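Local coordinates for GrgF (Penicillium sp. sh18, PDB 6LZH), which acts as a polyketide transferase of the alpha/beta hydrolase fold in the biosynthesis of gregatin A, an alkylated furanone polyketide made from C11 and C4 chains, at residues T96-K99 with E100-L103; Q210-Y213 with K214-W218; L285-L288 with K289-M292. All blocks are in the same frame, centred on the assembly; numbering follows the deposited sequence.

Contact 1 of 3, residues T96-K99 with E100-L103; sequences TWFK and ENPL
F98 and N101 meet where helix 84-99 gives way to the loop that leads to strand 104-105. The touch is between the edge of the F98 ring and the CB of N101. CD1 of F98 lies 4.0 Å from CB of N101, and CB sits near the plane of the ring. The two side chains are turned strongly against each other, with the ring and the amide planes 81° apart. With its CG anti to the backbone N (chi1 -165°), N101 brings OD1 round to the loop that follows. There OD1 accepts the backbone N of L103 at 2.9 Å. The donor lies in the carbonyl plane, on a lone pair. This is an Asx turn, and it ties the amide to the backbone two residues on.

The backbone makes the other links across the contact. N of N101 donates to O of F98 at 2.9 Å, and N of E100 donates to O of W97 at 3.1 Å. Both bonds join residues three apart. E100 folds back beside this turn, its CB 3.6 Å from the O of W97. Its carboxylate does not reach the K99 amine. A water lies near the carbonyl oxygens of K99 and N101, 2.7 Å from O of N101.

The contact is near the surface of the alpha/beta hydrolase fold. F98 is buried, and its ring reaches the central sheet, touching L25, A34, I36, T62 and L64. W97 meets the ring of F13 and also rests on L64 of strand 62-66, while the backbone of L103 bonds to G32 at the start of strand 32-38.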
loop_
_atom_site.group_PDB
_atom_site.type_symbol
_atom_site.label_atom_id
_atom_site.label_comp_id
_atom_site.label_asym_id
_atom_site.label_seq_id
_atom_site.Cartn_x
_atom_site.Cartn_y
_atom_site.Cartn_z
ATOM N N THR A 96 -9.784 17.331 5.498
ATOM C CA THR A 96 -9.326 18.651 5.054
ATOM C C THR A 96 -10.480 19.489 4.526
ATOM O O THR A 96 -10.647 20.651 4.912
ATOM C CB THR A 96 -8.259 18.486 3.969
ATOM O OG1 THR A 96 -7.127 17.817 4.528
ATOM C CG2 THR A 96 -7.836 19.839 3.385
ATOM N N TRP A 97 -11.268 18.913 3.620
ATOM C CA TRP A 97 -12.454 19.585 3.093
ATOM C C TRP A 97 -13.427 19.961 4.207
ATOM O O TRP A 97 -13.906 21.103 4.281
ATOM C CB TRP A 97 -13.135 18.662 2.077
ATOM C CG TRP A 97 -14.381 19.193 1.484
ATOM C CD1 TRP A 97 -14.486 20.089 0.459
ATOM C CD2 TRP A 97 -15.723 18.850 1.860
ATOM N NE1 TRP A 97 -15.820 20.333 0.179
ATOM C CE2 TRP A 97 -16.593 19.582 1.026
ATOM C CE3 TRP A 97 -16.270 17.994 2.821
ATOM C CZ2 TRP A 97 -17.979 19.488 1.130
ATOM C CZ3 TRP A 97 -17.648 17.896 2.922
ATOM C CH2 TRP A 97 -18.487 18.638 2.079
ATOM N N PHE A 98 -13.744 18.999 5.082
ATOM C CA PHE A 98 -14.819 19.196 6.047
ATOM C C PHE A 98 -14.503 20.317 7.022
ATOM O O PHE A 98 -15.409 21.060 7.427
ATOM C CB PHE A 98 -15.086 17.893 6.818
ATOM C CG PHE A 98 -16.509 17.745 7.242
ATOM C CD1 PHE A 98 -17.382 18.787 6.989
ATOM C CD2 PHE A 98 -16.990 16.597 7.839
ATOM C CE1 PHE A 98 -18.697 18.709 7.329
ATOM C CE2 PHE A 98 -18.350 16.512 8.194
ATOM C CZ PHE A 98 -19.182 17.584 7.932
ATOM N N LYS A 99 -13.225 20.458 7.380
ATOM C CA LYS A 99 -12.810 21.481 8.325
ATOM C C LYS A 99 -13.211 22.887 7.880
ATOM O O LYS A 99 -13.366 23.783 8.721
ATOM C CB LYS A 99 -11.299 21.403 8.524
ATOM C CG LYS A 99 -10.874 20.430 9.607
ATOM C CD LYS A 99 -9.411 20.076 9.499
ATOM C CE LYS A 99 -8.534 21.305 9.376
ATOM N NZ LYS A 99 -7.147 21.008 9.841
ATOM N N GLU A 100 -13.381 23.106 6.573
ATOM C CA GLU A 100 -13.753 24.431 6.093
ATOM C C GLU A 100 -15.240 24.722 6.240
ATOM O O GLU A 100 -15.659 25.861 6.006
ATOM C CB GLU A 100 -13.327 24.599 4.633
ATOM C CG GLU A 100 -11.819 24.589 4.444
ATOM C CD GLU A 100 -11.130 25.799 5.088
ATOM O OE1 GLU A 100 -11.353 26.943 4.617
ATOM O OE2 GLU A 100 -10.354 25.605 6.053
ATOM N N ASN A 101 -16.039 23.751 6.639
ATOM C CA ASN A 101 -17.459 24.025 6.826
ATOM C C ASN A 101 -17.673 24.730 8.165
ATOM O O ASN A 101 -17.240 24.216 9.203
ATOM C CB ASN A 101 -18.265 22.728 6.761
ATOM C CG ASN A 101 -19.750 22.963 6.576
ATOM O OD1 ASN A 101 -20.388 23.671 7.360
ATOM N ND2 ASN A 101 -20.315 22.359 5.540
ATOM N N PRO A 102 -18.329 25.895 8.185
ATOM C CA PRO A 102 -18.511 26.618 9.458
ATOM C C PRO A 102 -19.445 25.919 10.430
ATOM O O PRO A 102 -19.502 26.319 11.601
ATOM C CB PRO A 102 -19.079 27.983 9.024
ATOM C CG PRO A 102 -19.196 27.950 7.509
ATOM C CD PRO A 102 -19.058 26.521 7.069
ATOM N N LEU A 103 -20.182 24.898 9.993
ATOM C CA LEU A 103 -20.957 24.081 10.914
ATOM C C LEU A 103 -20.103 23.041 11.631
ATOM O O LEU A 103 -20.599 22.388 12.556
ATOM C CB LEU A 103 -22.097 23.364 10.166
ATOM C CG LEU A 103 -23.384 24.142 9.905
ATOM C CD1 LEU A 103 -24.362 23.294 9.102
ATOM C CD2 LEU A 103 -24.040 24.632 11.188
HETATM O O HOH W 1 -15.119 25.424 10.447
#

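Contact 2 of 3, residues Q210-Y213 with K214-W218. With NA (sodium ion), chain D.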
loop_
_atom_site.group_PDB
_atom_site.type_symbol
_atom_site.label_atom_id
_atom_site.label_comp_id
_atom_site.label_asym_id
_atom_site.label_seq_id
_atom_site.Cartn_x
_atom_site.Cartn_y
_atom_site.Cartn_z
ATOM N N GLN A 210 -7.443 -6.389 -9.811
ATOM C CA GLN A 210 -6.398 -5.682 -9.086
ATOM C C GLN A 210 -6.772 -5.486 -7.626
ATOM O O GLN A 210 -5.883 -5.274 -6.787
ATOM C CB GLN A 210 -6.121 -4.322 -9.751
ATOM C CG GLN A 210 -5.637 -4.449 -11.199
ATOM C CD GLN A 210 -4.331 -5.233 -11.292
ATOM O OE1 GLN A 210 -3.480 -5.178 -10.384
ATOM N NE2 GLN A 210 -4.165 -5.971 -12.386
ATOM N N THR A 211 -8.069 -5.532 -7.311
ATOM C CA THR A 211 -8.492 -5.413 -5.921
ATOM C C THR A 211 -7.786 -6.445 -5.047
ATOM O O THR A 211 -7.283 -6.114 -3.969
ATOM C CB THR A 211 -10.012 -5.570 -5.819
ATOM O OG1 THR A 211 -10.665 -4.470 -6.483
ATOM C CG2 THR A 211 -10.445 -5.624 -4.355
ATOM N N TYR A 212 -7.701 -7.691 -5.517
ATOM C CA TYR A 212 -7.066 -8.741 -4.720
ATOM C C TYR A 212 -5.555 -8.525 -4.615
ATOM O O TYR A 212 -4.969 -8.738 -3.546
ATOM C CB TYR A 212 -7.382 -10.118 -5.312
ATOM C CG TYR A 212 -6.886 -11.262 -4.435
ATOM C CD1 TYR A 212 -7.665 -11.755 -3.391
ATOM C CD2 TYR A 212 -5.628 -11.825 -4.633
ATOM C CE1 TYR A 212 -7.208 -12.794 -2.571
ATOM C CE2 TYR A 212 -5.162 -12.858 -3.817
ATOM C CZ TYR A 212 -5.957 -13.337 -2.790
ATOM O OH TYR A 212 -5.502 -14.363 -1.985
ATOM N N TYR A 213 -4.916 -8.093 -5.711
ATOM C CA TYR A 213 -3.494 -7.744 -5.685
ATOM C C TYR A 213 -3.185 -6.712 -4.600
ATOM O O TYR A 213 -2.269 -6.893 -3.792
ATOM C CB TYR A 213 -3.064 -7.214 -7.064
ATOM C CG TYR A 213 -1.617 -6.729 -7.132
ATOM C CD1 TYR A 213 -1.263 -5.434 -6.740
ATOM C CD2 TYR A 213 -0.606 -7.569 -7.588
ATOM C CE1 TYR A 213 0.061 -4.996 -6.803
ATOM C CE2 TYR A 213 0.721 -7.138 -7.647
ATOM C CZ TYR A 213 1.047 -5.852 -7.260
ATOM O OH TYR A 213 2.361 -5.420 -7.339
ATOM N N LYS A 214 -3.920 -5.601 -4.582
ATOM C CA LYS A 214 -3.618 -4.562 -3.600
ATOM C C LYS A 214 -3.917 -5.005 -2.169
ATOM O O LYS A 214 -3.226 -4.572 -1.237
ATOM C CB LYS A 214 -4.392 -3.294 -3.937
ATOM C CG LYS A 214 -3.832 -2.555 -5.143
ATOM C CD LYS A 214 -4.449 -1.173 -5.286
ATOM C CE LYS A 214 -4.061 -0.508 -6.610
ATOM N NZ LYS A 214 -4.853 -1.045 -7.767
ATOM N N SER A 215 -4.931 -5.853 -1.958
ATOM C CA SER A 215 -5.222 -6.254 -0.588
ATOM C C SER A 215 -4.134 -7.148 -0.008
ATOM O O SER A 215 -3.954 -7.155 1.211
ATOM C CB SER A 215 -6.592 -6.940 -0.489
ATOM O OG SER A 215 -6.679 -8.089 -1.310
ATOM N N LEU A 216 -3.381 -7.877 -0.839
ATOM C CA LEU A 216 -2.328 -8.721 -0.280
ATOM C C LEU A 216 -1.259 -7.893 0.413
ATOM O O LEU A 216 -0.608 -8.388 1.340
ATOM C CB LEU A 216 -1.674 -9.586 -1.355
ATOM C CG LEU A 216 -2.415 -10.808 -1.893
ATOM C CD1 LEU A 216 -1.470 -11.566 -2.820
ATOM C CD2 LEU A 216 -2.953 -11.726 -0.776
ATOM N N SER A 217 -1.074 -6.637 -0.007
ATOM C CA SER A 217 -0.086 -5.756 0.604
ATOM C C SER A 217 -0.681 -4.873 1.687
ATOM O O SER A 217 0.019 -3.993 2.211
ATOM C CB SER A 217 0.582 -4.868 -0.446
ATOM O OG SER A 217 -0.392 -4.151 -1.205
ATOM N N TRP A 218 -1.954 -5.067 2.010
ATOM C CA TRP A 218 -2.664 -4.250 2.985
ATOM C C TRP A 218 -3.041 -5.145 4.156
ATOM O O TRP A 218 -3.792 -6.110 3.990
ATOM C CB TRP A 218 -3.902 -3.613 2.350
ATOM C CG TRP A 218 -4.634 -2.704 3.273
ATOM C CD1 TRP A 218 -5.770 -2.993 3.973
ATOM C CD2 TRP A 218 -4.279 -1.357 3.611
ATOM N NE1 TRP A 218 -6.148 -1.901 4.732
ATOM C CE2 TRP A 218 -5.255 -0.883 4.519
ATOM C CE3 TRP A 218 -3.243 -0.498 3.224
ATOM C CZ2 TRP A 218 -5.222 0.408 5.048
ATOM C CZ3 TRP A 218 -3.205 0.789 3.760
ATOM C CH2 TRP A 218 -4.198 1.232 4.655
HETATM NA NA NA D . -4.939 -7.789 3.230
HETATM O O HOH W 2 -2.840 -2.856 -8.760
HETATM O O HOH W 3 0.498 -4.971 -3.557
HETATM O O HOH W 4 -2.845 -8.922 3.621
HETATM O O HOH W 5 -5.474 -9.117 5.394
HETATM O O HOH W 6 -7.181 -6.750 3.387
#
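The backbone of 210-213 runs on without a break through the last turns of helix 209-216 and into the loop residues S217 and W218. This is the C-terminal end of a helix of the alpha/beta hydrolase fold, leading to a sodium site. Three i to i+4 bonds carry the helix on, the third longer: N of K214 donates to O of Q210 at 3.0 Å, N of S215 to O of T211 at 3.1 Å, and N of L216 to O of Y212 at 3.3 Å. Then N of S217 bonds to O of K214 and N of W218 to O of S215, three residues back. At this end of the helix the carbonyl oxygens of S215 and W218 bind a sodium ion, with three waters.

S215 turns its hydroxyl back along the helix. OG stands between the backbone N and the carbonyl carbon (chi1 59°) and donates to O of Y212 at 2.9 Å. That oxygen takes two donors, OG of S215 and N of L216, both from the same face of its plane. With an alanine here O of Y212 would be left with the longer bond from N of L216, and this turn is likely to be held less firmly.

The side chain of L216 lies obliquely against the ring of Y212, its CD2 3.9 Å from CE2 of Y212. The phenol oxygen of Y212 bonds to O of T144. OH of Y213 bonds to H92 and its ring meets F127, both of the second subunit. K214 is extended until a bend at chi4 (78°) swings its amine back over Q210. NE2 of Q210 bonds to D160. A water accepts from NZ of K214 and donates to OE1 of Q210, each at 2.9 Å.

Contact 3 of 3, residues L285-L288 with K289-M292; sequences LDFL and KRHM
D286 and R290, one turn apart, form the charged part of this contact. NE of R290 donates to OD2 of D286 at 2.8 Å in a nearly straight bond. The oxygen lies in the guanidinium plane, but the nitrogen comes from above the carboxylate plane, and the two planes are 51° apart. A water ties the pair a second time, donating to OD2 of D286 and accepting from NH2 of R290. The bend of R290 at chi3 (-82°) lays the guanidinium with one face over CA of F287. NH2 also makes a salt bridge to E260, so the arginine is shared between two acids.

The backbone bonds are those of a regular alpha helix. K289, R290, H291 and M292 donate in turn to the carbonyls of L285, D286, F287 and L288. This is the last part of helix 277-292, the C-terminal helix of the alpha/beta hydrolase fold, which packs on the central sheet.

Among the rings, F287 and H291 meet obliquely, with centroids 4.8 Å apart and planes at 53°. CD2 of H291 comes 3.3 Å from CE1 of F287. NE2 of H291 bonds to E260, which is consistent with the imidazole being held in this orientation.

The apolar contacts are looser. CD2 of L288 lies 4.2 Å from CE of M292, and both side chains face the sheet, on A110 and A133. On another side, CG of L285 meets the aliphatic part of K289 at its CD, 4.1 Å away.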
loop_
_atom_site.group_PDB
_atom_site.type_symbol
_atom_site.label_atom_id
_atom_site.label_comp_id
_atom_site.label_asym_id
_atom_site.label_seq_id
_atom_site.Cartn_x
_atom_site.Cartn_y
_atom_site.Cartn_z
ATOM N N LEU A 285 -23.298 7.246 19.911
ATOM C CA LEU A 285 -23.431 8.663 20.219
ATOM C C LEU A 285 -22.822 8.995 21.584
ATOM O O LEU A 285 -22.156 10.027 21.744
ATOM C CB LEU A 285 -24.912 9.046 20.167
ATOM C CG LEU A 285 -25.208 10.466 20.635
ATOM C CD1 LEU A 285 -24.709 11.429 19.574
ATOM C CD2 LEU A 285 -26.711 10.620 20.871
ATOM N N ASP A 286 -23.028 8.129 22.574
ATOM C CA ASP A 286 -22.441 8.360 23.892
ATOM C C ASP A 286 -20.916 8.311 23.829
ATOM O O ASP A 286 -20.230 9.138 24.443
ATOM C CB ASP A 286 -22.970 7.317 24.885
ATOM C CG ASP A 286 -22.613 7.653 26.318
ATOM O OD1 ASP A 286 -23.172 8.637 26.840
ATOM O OD2 ASP A 286 -21.752 6.959 26.915
ATOM N N PHE A 287 -20.373 7.346 23.083
ATOM C CA PHE A 287 -18.933 7.293 22.842
ATOM C C PHE A 287 -18.429 8.608 22.262
ATOM O O PHE A 287 -17.459 9.185 22.754
ATOM C CB PHE A 287 -18.620 6.130 21.904
ATOM C CG PHE A 287 -17.208 6.118 21.395
ATOM C CD1 PHE A 287 -16.179 5.623 22.176
ATOM C CD2 PHE A 287 -16.907 6.594 20.125
ATOM C CE1 PHE A 287 -14.860 5.602 21.697
ATOM C CE2 PHE A 287 -15.581 6.571 19.645
ATOM C CZ PHE A 287 -14.578 6.089 20.426
ATOM N N LEU A 288 -19.089 9.094 21.209
ATOM C CA LEU A 288 -18.692 10.359 20.596
ATOM C C LEU A 288 -18.826 11.529 21.566
ATOM O O LEU A 288 -17.969 12.424 21.583
ATOM C CB LEU A 288 -19.520 10.608 19.335
ATOM C CG LEU A 288 -19.303 9.619 18.159
ATOM C CD1 LEU A 288 -20.229 9.915 16.985
ATOM C CD2 LEU A 288 -17.845 9.588 17.670
ATOM N N LYS A 289 -19.908 11.562 22.356
ATOM C CA LYS A 289 -20.103 12.675 23.290
ATOM C C LYS A 289 -19.014 12.687 24.351
ATOM O O LYS A 289 -18.471 13.746 24.682
ATOM C CB LYS A 289 -21.488 12.592 23.947
ATOM C CG LYS A 289 -22.631 12.994 23.037
ATOM C CD LYS A 289 -23.994 12.825 23.721
ATOM C CE LYS A 289 -24.724 14.162 23.773
ATOM N NZ LYS A 289 -26.187 14.046 24.056
ATOM N N ARG A 290 -18.666 11.510 24.875
ATOM C CA ARG A 290 -17.654 11.432 25.920
ATOM C C ARG A 290 -16.271 11.839 25.410
ATOM O O ARG A 290 -15.535 12.541 26.108
ATOM C CB ARG A 290 -17.626 10.012 26.507
ATOM C CG ARG A 290 -18.874 9.654 27.307
ATOM C CD ARG A 290 -18.714 8.315 28.035
ATOM N NE ARG A 290 -18.984 7.175 27.157
ATOM C CZ ARG A 290 -18.045 6.432 26.578
ATOM N NH1 ARG A 290 -16.754 6.678 26.781
ATOM N NH2 ARG A 290 -18.394 5.420 25.807
ATOM N N HIS A 291 -15.909 11.440 24.189
ATOM C CA HIS A 291 -14.538 11.650 23.725
ATOM C C HIS A 291 -14.343 12.943 22.939
ATOM O O HIS A 291 -13.232 13.488 22.929
ATOM C CB HIS A 291 -14.087 10.459 22.872
ATOM C CG HIS A 291 -13.785 9.236 23.682
ATOM N ND1 HIS A 291 -12.644 9.119 24.451
ATOM C CD2 HIS A 291 -14.478 8.085 23.854
ATOM C CE1 HIS A 291 -12.652 7.948 25.068
ATOM N NE2 HIS A 291 -13.757 7.303 24.726
ATOM N N MET A 292 -15.367 13.427 22.244
ATOM C CA MET A 292 -15.282 14.708 21.545
ATOM C C MET A 292 -15.891 15.858 22.343
ATOM O O MET A 292 -15.858 17.003 21.877
ATOM C CB MET A 292 -15.962 14.609 20.174
ATOM C CG MET A 292 -15.427 13.476 19.296
ATOM S SD MET A 292 -15.624 13.742 17.500
ATOM C CE MET A 292 -17.422 13.781 17.356
HETATM O O HOH W 7 -21.023 4.420 26.115
#

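In the fold
The three contacts follow one another along the chain without overlap. Each is local: contact 1 at the end of helix 84-99, contact 2 of helix 209-216, contact 3 of helix 277-292. Contacts 1 and 3 both pack on the mixed central sheet, with centres about 20 Å apart and nearest atoms about 10 Å apart. Contact 2 lies on the opposite side of the chain's centre from contact 3, about 34 Å away between centres, and about 32 Å from contact 1. It holds a sodium ion and faces the second subunit. So the sheet-packing helix ends and the sodium-binding, subunit-facing end of helix 209-216 lie in separate parts of the fold.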